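UPF0678 fatty acid-binding protein-like protein ERS007657_00996 (PDB 6R3W) binds heme b in a ten-stranded antiparallel beta-barrel and probably detoxifies peroxynitrite by isomerising it to nitrate. Local coordinates at residues G17-R22 against E37-A42; T50-T55 against S66-L71; L139-Q144 against L156-H161. All coordinates share one frame; numbering follows the deposited sequence. Where two conformers were deposited one is given.

In the fold
All three contacts are pairings of neighbouring strands in one closed antiparallel barrel. Interactions 1 and 2, with centres about 9 Å apart, meet where strand 33-42 of the first runs beside strand 48-57 of the second, with a probable hydrogen bond between Glu-38 O and Gln-54 N at 2.9 Å. The last strand closes the barrel against the first: Ala-20 O of interaction 1 lies 2.8 Å from His-161 N of interaction 3, whose centre is about 11 Å away. Inside the barrel, Glu-37 OE1 meets Tyr-141 OH at 2.5 Å, probably a hydrogen bond. Interactions 2 and 3, about 14 Å between centres, both touch the heme, the former through Gln-53 and Thr-55 and the latter through Leu-156.

Interaction 1. Residues G17-R22 against E37-A42; sequences GSWAGR and EEVVFA
The indole of Trp-19 and the ring of Phe-41 meet obliquely on the inner face of this strand pair. Trp-19 NE1 comes up at the edge of the Phe-41 ring, near its plane and 4.0 Å from CD2. The edge of the indole meets Val-39 O close to its own plane. CG of Trp-19 stands anti to the carbonyl carbon, beside the backbone N (chi1 -60°), on the face that also carries Val-39 and Phe-41. NE1 gives its hydrogen to Leu-15 O, Leu-139 of strand 138-147 packs on both residues, and the Phe-41 ring also meets that of Tyr-51. Below the indole, Trp-19 CB rests 4.2 Å from Val-39 CB. Segment 17-22 holds most of the GXWXGXG motif predicted for nitrobindins, and it pairs here with the second strand of the barrel's first hairpin. Three hydrogen-bonded pairs, Gly-17 with Phe-41, Trp-19 with Val-39 and Gly-21 with Glu-37, give six backbone bonds, among them Trp-19 N to Val-39 O at 2.8 Å. The positive phi of Gly-17 (120°) would jam a side chain against the preceding carbonyl, which accounts for a glycine there. On the other face Ser-18 OG touches Val-40 CG2 at 3.7 Å. The Glu-38 chain bends at chi2, and its carboxylate lies beside Ala-20, with OE2 3.7 Å from CB. A water sits 2.7 Å from Glu-38 OE1 and 3.3 Å from Trp-19 O.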
loop_
_atom_site.group_PDB
_atom_site.type_symbol
_atom_site.label_atom_id
_atom_site.label_comp_id
_atom_site.label_asym_id
_atom_site.label_seq_id
_atom_site.Cartn_x
_atom_site.Cartn_y
_atom_site.Cartn_z
ATOM N N GLY A 17 -5.952 -4.525 -12.097
ATOM C CA GLY A 17 -6.515 -3.393 -12.822
ATOM C C GLY A 17 -6.106 -2.057 -12.230
ATOM O O GLY A 17 -5.079 -1.980 -11.502
ATOM N N SER A 18 -6.833 -1.026 -12.624
ATOM C CA SER A 18 -6.520 0.377 -12.334
ATOM C C SER A 18 -7.534 0.904 -11.336
ATOM O O SER A 18 -8.722 0.570 -11.447
ATOM C CB SER A 18 -6.524 1.193 -13.589
ATOM O OG SER A 18 -5.418 0.845 -14.413
ATOM N N TRP A 19 -7.050 1.671 -10.380
ATOM C CA TRP A 19 -7.833 2.201 -9.257
ATOM C C TRP A 19 -7.553 3.695 -9.135
ATOM O O TRP A 19 -6.389 4.078 -9.261
ATOM C CB TRP A 19 -7.465 1.462 -7.966
ATOM C CG TRP A 19 -7.713 -0.015 -8.021
ATOM C CD1 TRP A 19 -6.866 -0.981 -8.487
ATOM C CD2 TRP A 19 -8.862 -0.705 -7.517
ATOM N NE1 TRP A 19 -7.427 -2.218 -8.342
ATOM C CE2 TRP A 19 -8.665 -2.083 -7.759
ATOM C CE3 TRP A 19 -10.060 -0.289 -6.942
ATOM C CZ2 TRP A 19 -9.599 -3.045 -7.370
ATOM C CZ3 TRP A 19 -10.979 -1.237 -6.558
ATOM C CH2 TRP A 19 -10.778 -2.590 -6.817
ATOM N N ALA A 20 -8.579 4.497 -8.873
ATOM C CA ALA A 20 -8.376 5.945 -8.696
ATOM C C ALA A 20 -9.285 6.438 -7.586
ATOM O O ALA A 20 -10.427 5.988 -7.500
ATOM C CB ALA A 20 -8.639 6.695 -9.987
ATOM N N GLY A 21 -8.803 7.381 -6.801
ATOM C CA GLY A 21 -9.626 8.009 -5.778
ATOM C C GLY A 21 -8.865 9.053 -5.019
ATOM O O GLY A 21 -8.072 9.802 -5.627
ATOM N N ARG A 22 -9.156 9.156 -3.736
ATOM C CA ARG A 22 -8.783 10.319 -2.930
ATOM C C ARG A 22 -8.600 9.873 -1.498
ATOM O O ARG A 22 -9.330 8.965 -1.031
ATOM C CB ARG A 22 -9.841 11.402 -3.114
ATOM C CG ARG A 22 -9.664 12.645 -2.252
ATOM C CD ARG A 22 -10.623 13.761 -2.674
ATOM N NE ARG A 22 -10.647 14.836 -1.692
ATOM C CZ ARG A 22 -11.392 15.937 -1.821
ATOM N NH1 ARG A 22 -12.058 16.133 -2.935
ATOM N NH2 ARG A 22 -11.451 16.829 -0.848
ATOM N N GLU A 37 -5.130 9.802 -5.779
ATOM C CA GLU A 37 -4.304 8.592 -5.862
ATOM C C GLU A 37 -4.724 7.778 -7.071
ATOM O O GLU A 37 -5.936 7.558 -7.250
ATOM C CB GLU A 37 -4.429 7.784 -4.583
ATOM C CG GLU A 37 -3.669 6.475 -4.603
ATOM C CD GLU A 37 -3.532 5.826 -3.245
ATOM O OE1 GLU A 37 -4.081 6.373 -2.269
ATOM O OE2 GLU A 37 -2.894 4.756 -3.172
ATOM N N GLU A 38 -3.731 7.266 -7.800
ATOM C CA GLU A 38 -3.901 6.294 -8.887
ATOM C C GLU A 38 -3.019 5.088 -8.573
ATOM O O GLU A 38 -1.808 5.279 -8.324
ATOM C CB GLU A 38 -3.503 6.905 -10.233
ATOM C CG GLU A 38 -4.302 8.130 -10.621
ATOM C CD GLU A 38 -5.412 7.851 -11.617
ATOM O OE1 GLU A 38 -5.485 6.706 -12.113
ATOM O OE2 GLU A 38 -6.236 8.764 -11.854
ATOM N N VAL A 39 -3.597 3.893 -8.655
ATOM C CA VAL A 39 -2.897 2.618 -8.397
ATOM C C VAL A 39 -3.119 1.674 -9.575
ATOM O O VAL A 39 -4.227 1.651 -10.137
ATOM C CB VAL A 39 -3.397 2.013 -7.088
ATOM C CG1 VAL A 39 -3.175 0.519 -7.036
ATOM C CG2 VAL A 39 -2.789 2.732 -5.895
ATOM N N VAL A 40 -2.095 0.926 -9.922
ATOM C CA VAL A 40 -2.244 -0.188 -10.888
ATOM C C VAL A 40 -1.684 -1.451 -10.264
ATOM O O VAL A 40 -0.529 -1.439 -9.815
ATOM C CB VAL A 40 -1.566 0.113 -12.235
ATOM C CG1 VAL A 40 -1.730 -1.056 -13.182
ATOM C CG2 VAL A 40 -2.082 1.387 -12.870
ATOM N N PHE A 41 -2.462 -2.525 -10.311
ATOM C CA PHE A 41 -1.999 -3.895 -10.025
ATOM C C PHE A 41 -2.004 -4.692 -11.317
ATOM O O PHE A 41 -3.019 -4.645 -12.048
ATOM C CB PHE A 41 -2.906 -4.592 -9.021
ATOM C CG PHE A 41 -2.779 -4.119 -7.602
ATOM C CD1 PHE A 41 -1.748 -4.568 -6.796
ATOM C CD2 PHE A 41 -3.759 -3.314 -7.032
ATOM C CE1 PHE A 41 -1.670 -4.182 -5.461
ATOM C CE2 PHE A 41 -3.671 -2.923 -5.704
ATOM C CZ PHE A 41 -2.649 -3.386 -4.914
ATOM N N ALA A 42 -0.911 -5.384 -11.597
ATOM C CA ALA A 42 -0.795 -6.234 -12.789
ATOM C C ALA A 42 0.049 -7.468 -12.433
ATOM O O ALA A 42 0.384 -7.649 -11.264
ATOM C CB ALA A 42 -0.209 -5.442 -13.922
HETATM O O HOH W 1 -4.953 4.082 -12.199
#

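Interaction 2. Residues T50-T55 against S66-L71; sequences TYTQQT and SETGYL. With HEM (protoporphyrin IX containing Fe), chain B.
Glu-67 faces Tyr-51 and Gln-53 on the inner side of the hairpin formed by strands 48-57 and 63-73. From CB its chain leaves with CG between the backbone N and the carbonyl carbon (chi1 54°), then runs on extended. CG packs against Gln-53 CB at 3.7 Å. Further out the carboxylate stacks on the side-chain amide of Gln-53, the two planes only 9° apart. At the tip, OE2 accepts the phenol hydrogen of Tyr-51 OH at 2.6 Å on its anti lone pair, the one away from OE1. This oxygen lies near the plane of the Tyr-51 ring, at its edge and 3.3 Å from CE2, while the carboxylate itself is turned 64° from the ring. OE1 comes within 4.1 Å of the heme methyl CMC. Nearer the porphyrin, Thr-55 CG2 touches the vinyl carbon CBB at 3.5 Å. On the outer face a water bridges Gln-54 OE1 and Ser-66 OG, 2.9 Å from each. Backbone bonds link Tyr-51 with Gly-69 and Gln-53 with Glu-67, among them Gly-69 N to Tyr-51 O at 2.9 Å. OE2 also forms a salt bridge to Arg-130 NH1, and both carboxylate oxygens are hydrogen-bonded. A phenol donor and a guanidinium on one oxygen would probably favour the ionised carboxylate and would balance its charge inside the barrel, close to the heme.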
loop_
_atom_site.group_PDB
_atom_site.type_symbol
_atom_site.label_atom_id
_atom_site.label_comp_id
_atom_site.label_asym_id
_atom_site.label_seq_id
_atom_site.Cartn_x
_atom_site.Cartn_y
_atom_site.Cartn_z
ATOM N N THR A 50 2.560 -6.973 -9.656
ATOM C CA THR A 50 3.239 -5.682 -9.744
ATOM C C THR A 50 2.291 -4.619 -9.214
ATOM O O THR A 50 1.062 -4.739 -9.403
ATOM C CB THR A 50 3.708 -5.383 -11.167
ATOM O OG1 THR A 50 2.552 -5.243 -12.006
ATOM C CG2 THR A 50 4.599 -6.472 -11.709
ATOM N N TYR A 51 2.846 -3.578 -8.617
ATOM C CA TYR A 51 2.064 -2.526 -7.951
ATOM C C TYR A 51 2.761 -1.195 -8.121
ATOM O O TYR A 51 3.952 -1.084 -7.810
ATOM C CB TYR A 51 1.876 -2.857 -6.479
ATOM C CG TYR A 51 1.395 -1.719 -5.610
ATOM C CD1 TYR A 51 0.097 -1.232 -5.673
ATOM C CD2 TYR A 51 2.287 -1.050 -4.796
ATOM C CE1 TYR A 51 -0.303 -0.166 -4.891
ATOM C CE2 TYR A 51 1.894 -0.002 -3.985
ATOM C CZ TYR A 51 0.592 0.439 -4.027
ATOM O OH TYR A 51 0.195 1.505 -3.258
ATOM N N THR A 52 2.006 -0.190 -8.540
ATOM C CA THR A 52 2.497 1.191 -8.558
ATOM C C THR A 52 1.415 2.133 -8.055
ATOM O O THR A 52 0.247 1.911 -8.378
ATOM C CB THR A 52 2.984 1.581 -9.942
ATOM O OG1 THR A 52 1.871 1.395 -10.822
ATOM C CG2 THR A 52 4.193 0.774 -10.370
ATOM N N GLN A 53 1.853 3.186 -7.403
ATOM C CA GLN A 53 1.012 4.250 -6.850
ATOM C C GLN A 53 1.600 5.576 -7.290
ATOM O O GLN A 53 2.819 5.767 -7.121
ATOM C CB GLN A 53 0.967 4.167 -5.318
ATOM C CG GLN A 53 0.171 5.299 -4.665
ATOM C CD GLN A 53 0.636 5.597 -3.266
ATOM O OE1 GLN A 53 -0.069 5.340 -2.290
ATOM N NE2 GLN A 53 1.814 6.194 -3.151
ATOM N N GLN A 54 0.753 6.503 -7.707
ATOM C CA GLN A 54 1.118 7.932 -7.822
ATOM C C GLN A 54 0.065 8.754 -7.105
ATOM O O GLN A 54 -1.122 8.530 -7.318
ATOM C CB GLN A 54 1.281 8.382 -9.268
ATOM C CG GLN A 54 1.793 9.827 -9.393
ATOM C CD GLN A 54 3.186 10.044 -8.830
ATOM O OE1 GLN A 54 4.180 9.526 -9.359
ATOM N NE2 GLN A 54 3.287 10.955 -7.863
ATOM N N THR A 55 0.497 9.729 -6.323
ATOM C CA THR A 55 -0.444 10.644 -5.651
ATOM C C THR A 55 -0.113 12.075 -6.020
ATOM O O THR A 55 1.060 12.359 -6.375
ATOM C CB THR A 55 -0.451 10.455 -4.133
ATOM O OG1 THR A 55 0.766 10.966 -3.576
ATOM C CG2 THR A 55 -0.676 9.006 -3.748
ATOM N N SER A 66 4.933 8.733 -4.320
ATOM C CA SER A 66 4.664 7.546 -5.146
ATOM C C SER A 66 5.318 6.355 -4.450
ATOM O O SER A 66 6.125 6.564 -3.532
ATOM C CB SER A 66 5.152 7.734 -6.559
ATOM O OG SER A 66 6.558 7.926 -6.560
ATOM N N GLU A 67 4.963 5.151 -4.849
ATOM C CA GLU A 67 5.663 3.938 -4.420
ATOM C C GLU A 67 5.515 2.913 -5.518
ATOM O O GLU A 67 4.576 2.997 -6.318
ATOM C CB GLU A 67 5.163 3.455 -3.058
ATOM C CG GLU A 67 3.657 3.249 -2.997
ATOM C CD GLU A 67 3.070 2.955 -1.619
ATOM O OE1 GLU A 67 3.625 3.474 -0.604
ATOM O OE2 GLU A 67 2.027 2.281 -1.552
ATOM N N THR A 68 6.397 1.944 -5.524
ATOM C CA THR A 68 6.437 0.938 -6.585
ATOM C C THR A 68 7.039 -0.348 -6.018
ATOM O O THR A 68 8.014 -0.266 -5.243
ATOM C CB THR A 68 7.177 1.473 -7.815
ATOM O OG1 THR A 68 7.046 0.510 -8.863
ATOM C CG2 THR A 68 8.622 1.798 -7.528
ATOM N N GLY A 69 6.555 -1.485 -6.482
ATOM C CA GLY A 69 7.119 -2.772 -6.107
ATOM C C GLY A 69 6.167 -3.889 -6.370
ATOM O O GLY A 69 5.570 -3.926 -7.474
ATOM N N TYR A 70 6.100 -4.837 -5.450
ATOM C CA TYR A 70 5.520 -6.163 -5.703
ATOM C C TYR A 70 4.740 -6.621 -4.483
ATOM O O TYR A 70 5.168 -6.393 -3.347
ATOM C CB TYR A 70 6.620 -7.158 -6.066
ATOM C CG TYR A 70 7.519 -6.658 -7.159
ATOM C CD1 TYR A 70 7.145 -6.760 -8.491
ATOM C CD2 TYR A 70 8.716 -6.031 -6.875
ATOM C CE1 TYR A 70 7.914 -6.208 -9.504
ATOM C CE2 TYR A 70 9.519 -5.518 -7.875
ATOM C CZ TYR A 70 9.117 -5.598 -9.187
ATOM O OH TYR A 70 9.935 -5.087 -10.159
ATOM N N LEU A 71 3.629 -7.296 -4.729
ATOM C CA LEU A 71 2.873 -8.011 -3.692
ATOM C C LEU A 71 3.015 -9.503 -3.973
ATOM O O LEU A 71 2.401 -10.001 -4.911
ATOM C CB LEU A 71 1.423 -7.535 -3.704
ATOM C CG LEU A 71 0.532 -8.093 -2.591
ATOM C CD1 LEU A 71 1.075 -7.791 -1.208
ATOM C CD2 LEU A 71 -0.874 -7.558 -2.719
HETATM C CHA HEM B . 5.203 13.754 5.687
HETATM C CHB HEM B . 2.120 12.929 2.097
HETATM C CHC HEM B . 3.145 8.168 2.256
HETATM C CHD HEM B . 6.608 9.103 5.539
HETATM C C1A HEM B . 4.278 13.925 4.689
HETATM C C2A HEM B . 3.777 15.203 4.261
HETATM C C3A HEM B . 2.919 14.960 3.247
HETATM C C4A HEM B . 2.871 13.553 3.057
HETATM C CMA HEM B . 2.180 15.983 2.432
HETATM C CAA HEM B . 4.156 16.548 4.833
HETATM C CBA HEM B . 5.010 17.339 3.848
HETATM C CGA HEM B . 6.288 16.621 3.577
HETATM O O1A HEM B . 6.572 16.296 2.405
HETATM O O2A HEM B . 7.086 16.393 4.509
HETATM C C1B HEM B . 2.094 11.540 1.869
HETATM C C2B HEM B . 1.297 10.920 0.859
HETATM C C3B HEM B . 1.546 9.560 0.920
HETATM C C4B HEM B . 2.572 9.389 1.958
HETATM C CMB HEM B . 0.361 11.626 -0.094
HETATM C CAB HEM B . 0.945 8.440 0.160
HETATM C CBB HEM B . -0.297 8.485 -0.277
HETATM C C1C HEM B . 4.218 8.016 3.138
HETATM C C2C HEM B . 4.890 6.802 3.403
HETATM C C3C HEM B . 5.908 7.086 4.274
HETATM C C4C HEM B . 5.791 8.476 4.629
HETATM C CMC HEM B . 4.516 5.484 2.808
HETATM C CAC HEM B . 6.991 6.204 4.765
HETATM C CBC HEM B . 7.646 5.366 3.954
HETATM C C1D HEM B . 6.458 10.439 5.889
HETATM C C2D HEM B . 7.317 11.106 6.877
HETATM C C3D HEM B . 6.939 12.385 6.911
HETATM C C4D HEM B . 5.818 12.523 5.956
HETATM C CMD HEM B . 8.457 10.484 7.635
HETATM C CAD HEM B . 7.785 13.505 7.447
HETATM C CBD HEM B . 7.382 13.858 8.805
HETATM C CGD HEM B . 8.303 14.954 9.347
HETATM O O1D HEM B . 9.125 15.677 8.690
HETATM O O2D HEM B . 8.234 15.108 10.487
HETATM N NA HEM B . 3.713 12.931 3.906
HETATM N NB HEM B . 2.835 10.599 2.487
HETATM N NC HEM B . 4.746 9.013 3.914
HETATM N ND HEM B . 5.571 11.333 5.344
HETATM FE FE HEM B . 4.189 10.978 4.001
HETATM O O HOH W 2 6.989 8.888 -9.233
HETATM O O HOH W 3 5.652 11.325 2.468
#

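Interaction 3. Residues L139-Q144 against L156-H161; sequences LSYSLQ and LAAVLH. With HEM (protoporphyrin IX containing Fe), chain B.
Tyr-141 OH lies 3.5 Å from Ala-158 CB and is gripped by two hydrogen bonds from strand 33-42, to Glu-37 OE1 and Tyr-35 OH, which tie the buried phenol across the barrel interior. With CG between the backbone N and the carbonyl carbon (chi1 69°), the ring leans over the facing strand. Ala-158 N sits 4.0 Å above the ring centre, and its N-H bonds to Tyr-141 O. Leu-156 CB meets the ring edge, 4.2 Å from CE1. These are the ninth and tenth strands of the calycin-like barrel, almost exactly antiparallel (175°), with six backbone hydrogen bonds. The shortest is Leu-160 N to Leu-139 O at 2.7 Å. At that end the Leu-139 and Leu-160 side chains lie side by side, CD2 of the former touching CD1 of the latter, next to Trp-19 of the first strand. At the other end Leu-143 and Leu-156 point the same way into the barrel, their CD1 atoms 4.1 Å apart. Leu-156 then spreads its branches under the porphyrin, CD1 at 3.5 Å from CHC and CD2 at 3.5 Å from C3B. It packs on the heme face opposite the iron-bound water, next in sequence to His-155, the predicted axial ligand.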
loop_
_atom_site.group_PDB
_atom_site.type_symbol
_atom_site.label_atom_id
_atom_site.label_comp_id
_atom_site.label_asym_id
_atom_site.label_seq_id
_atom_site.Cartn_x
_atom_site.Cartn_y
_atom_site.Cartn_z
ATOM N N LEU A 139 -11.685 -0.019 -3.193
ATOM C CA LEU A 139 -10.452 -0.373 -2.461
ATOM C C LEU A 139 -10.196 0.698 -1.423
ATOM O O LEU A 139 -10.122 1.873 -1.797
ATOM C CB LEU A 139 -9.285 -0.481 -3.439
ATOM C CG LEU A 139 -7.946 -0.915 -2.832
ATOM C CD1 LEU A 139 -7.039 -1.447 -3.928
ATOM C CD2 LEU A 139 -7.258 0.215 -2.072
ATOM N N SER A 140 -10.194 0.328 -0.152
ATOM C CA SER A 140 -9.898 1.315 0.898
ATOM C C SER A 140 -8.698 0.857 1.738
ATOM O O SER A 140 -8.482 -0.348 1.885
ATOM C CB SER A 140 -11.116 1.584 1.726
ATOM O OG SER A 140 -11.592 0.414 2.350
ATOM N N TYR A 141 -8.012 1.782 2.349
ATOM C CA TYR A 141 -6.896 1.400 3.216
ATOM C C TYR A 141 -6.675 2.465 4.270
ATOM O O TYR A 141 -7.034 3.644 4.093
ATOM C CB TYR A 141 -5.622 1.175 2.408
ATOM C CG TYR A 141 -5.021 2.407 1.790
ATOM C CD1 TYR A 141 -4.222 3.270 2.525
ATOM C CD2 TYR A 141 -5.266 2.721 0.459
ATOM C CE1 TYR A 141 -3.695 4.420 1.965
ATOM C CE2 TYR A 141 -4.734 3.856 -0.127
ATOM C CZ TYR A 141 -3.943 4.713 0.633
ATOM O OH TYR A 141 -3.403 5.839 0.096
ATOM N N SER A 142 -5.988 2.038 5.308
ATOM C CA SER A 142 -5.303 2.942 6.247
ATOM C C SER A 142 -3.862 2.502 6.412
ATOM O O SER A 142 -3.572 1.283 6.335
ATOM C CB SER A 142 -6.016 3.041 7.573
ATOM O OG SER A 142 -5.847 1.866 8.343
ATOM N N LEU A 143 -2.993 3.477 6.610
ATOM C CA LEU A 143 -1.560 3.247 6.858
ATOM C C LEU A 143 -1.201 3.930 8.157
ATOM O O LEU A 143 -1.483 5.124 8.316
ATOM C CB LEU A 143 -0.724 3.746 5.674
ATOM C CG LEU A 143 0.786 3.588 5.829
ATOM C CD1 LEU A 143 1.434 3.380 4.468
ATOM C CD2 LEU A 143 1.401 4.784 6.536
ATOM N N GLN A 144 -0.609 3.167 9.046
ATOM C CA GLN A 144 -0.037 3.714 10.288
ATOM C C GLN A 144 1.490 3.717 10.200
ATOM O O GLN A 144 2.076 2.839 9.527
ATOM C CB GLN A 144 -0.543 2.945 11.503
ATOM C CG GLN A 144 -2.045 3.021 11.666
ATOM C CD GLN A 144 -2.455 2.730 13.083
ATOM O OE1 GLN A 144 -1.985 1.768 13.701
ATOM N NE2 GLN A 144 -3.387 3.524 13.592
ATOM N N LEU A 156 -2.055 7.933 6.852
ATOM C CA LEU A 156 -2.854 8.013 5.606
ATOM C C LEU A 156 -4.137 7.212 5.765
ATOM O O LEU A 156 -4.092 6.120 6.356
ATOM C CB LEU A 156 -2.085 7.438 4.415
ATOM C CG LEU A 156 -0.673 7.950 4.179
ATOM C CD1 LEU A 156 0.031 7.017 3.201
ATOM C CD2 LEU A 156 -0.668 9.385 3.659
ATOM N N ALA A 157 -5.119 7.567 4.957
ATOM C CA ALA A 157 -6.181 6.615 4.564
ATOM C C ALA A 157 -6.834 7.116 3.283
ATOM O O ALA A 157 -6.918 8.335 3.087
ATOM C CB ALA A 157 -7.176 6.448 5.676
ATOM N N ALA A 158 -7.292 6.201 2.444
ATOM C CA ALA A 158 -7.892 6.603 1.148
ATOM C C ALA A 158 -8.945 5.610 0.718
ATOM O O ALA A 158 -8.976 4.472 1.225
ATOM C CB ALA A 158 -6.828 6.726 0.085
ATOM N N VAL A 159 -9.766 6.047 -0.210
ATOM C CA VAL A 159 -10.764 5.202 -0.886
ATOM C C VAL A 159 -10.586 5.364 -2.386
ATOM O O VAL A 159 -10.647 6.503 -2.892
ATOM C CB VAL A 159 -12.200 5.547 -0.453
ATOM C CG1 VAL A 159 -13.203 4.581 -1.092
ATOM C CG2 VAL A 159 -12.347 5.568 1.053
ATOM N N LEU A 160 -10.378 4.255 -3.070
ATOM C CA LEU A 160 -10.185 4.212 -4.536
ATOM C C LEU A 160 -11.313 3.390 -5.149
ATOM O O LEU A 160 -11.864 2.500 -4.472
ATOM C CB LEU A 160 -8.830 3.586 -4.893
ATOM C CG LEU A 160 -7.608 4.011 -4.059
ATOM C CD1 LEU A 160 -6.361 3.335 -4.586
ATOM C CD2 LEU A 160 -7.425 5.522 -4.065
ATOM N N HIS A 161 -11.547 3.598 -6.432
ATOM C CA HIS A 161 -12.588 2.857 -7.159
ATOM C C HIS A 161 -11.998 2.273 -8.431
ATOM O O HIS A 161 -11.155 2.917 -9.080
ATOM C CB HIS A 161 -13.805 3.744 -7.433
ATOM C CG HIS A 161 -14.513 4.187 -6.182
ATOM N ND1 HIS A 161 -14.123 5.317 -5.491
ATOM C CD2 HIS A 161 -15.338 3.517 -5.348
ATOM C CE1 HIS A 161 -14.811 5.405 -4.373
ATOM N NE2 HIS A 161 -15.568 4.311 -4.264
HETATM C CHA HEM B . 5.203 13.754 5.687
HETATM C CHB HEM B . 2.120 12.929 2.097
HETATM C CHC HEM B . 3.145 8.168 2.256
HETATM C CHD HEM B . 6.608 9.103 5.539
HETATM C C1A HEM B . 4.278 13.925 4.689
HETATM C C2A HEM B . 3.777 15.203 4.261
HETATM C C3A HEM B . 2.919 14.960 3.247
HETATM C C4A HEM B . 2.871 13.553 3.057
HETATM C CMA HEM B . 2.180 15.983 2.432
HETATM C CAA HEM B . 4.156 16.548 4.833
HETATM C CBA HEM B . 5.010 17.339 3.848
HETATM C CGA HEM B . 6.288 16.621 3.577
HETATM O O1A HEM B . 6.572 16.296 2.405
HETATM O O2A HEM B . 7.086 16.393 4.509
HETATM C C1B HEM B . 2.094 11.540 1.869
HETATM C C2B HEM B . 1.297 10.920 0.859
HETATM C C3B HEM B . 1.546 9.560 0.920
HETATM C C4B HEM B . 2.572 9.389 1.958
HETATM C CMB HEM B . 0.361 11.626 -0.094
HETATM C CAB HEM B . 0.945 8.440 0.160
HETATM C CBB HEM B . -0.297 8.485 -0.277
HETATM C C1C HEM B . 4.218 8.016 3.138
HETATM C C2C HEM B . 4.890 6.802 3.403
HETATM C C3C HEM B . 5.908 7.086 4.274
HETATM C C4C HEM B . 5.791 8.476 4.629
HETATM C CMC HEM B . 4.516 5.484 2.808
HETATM C CAC HEM B . 6.991 6.204 4.765
HETATM C CBC HEM B . 7.646 5.366 3.954
HETATM C C1D HEM B . 6.458 10.439 5.889
HETATM C C2D HEM B . 7.317 11.106 6.877
HETATM C C3D HEM B . 6.939 12.385 6.911
HETATM C C4D HEM B . 5.818 12.523 5.956
HETATM C CMD HEM B . 8.457 10.484 7.635
HETATM C CAD HEM B . 7.785 13.505 7.447
HETATM C CBD HEM B . 7.382 13.858 8.805
HETATM C CGD HEM B . 8.303 14.954 9.347
HETATM O O1D HEM B . 9.125 15.677 8.690
HETATM O O2D HEM B . 8.234 15.108 10.487
HETATM N NA HEM B . 3.713 12.931 3.906
HETATM N NB HEM B . 2.835 10.599 2.487
HETATM N NC HEM B . 4.746 9.013 3.914
HETATM N ND HEM B . 5.571 11.333 5.344
HETATM FE FE HEM B . 4.189 10.978 4.001
HETATM O O HOH W 3 5.652 11.325 2.468
#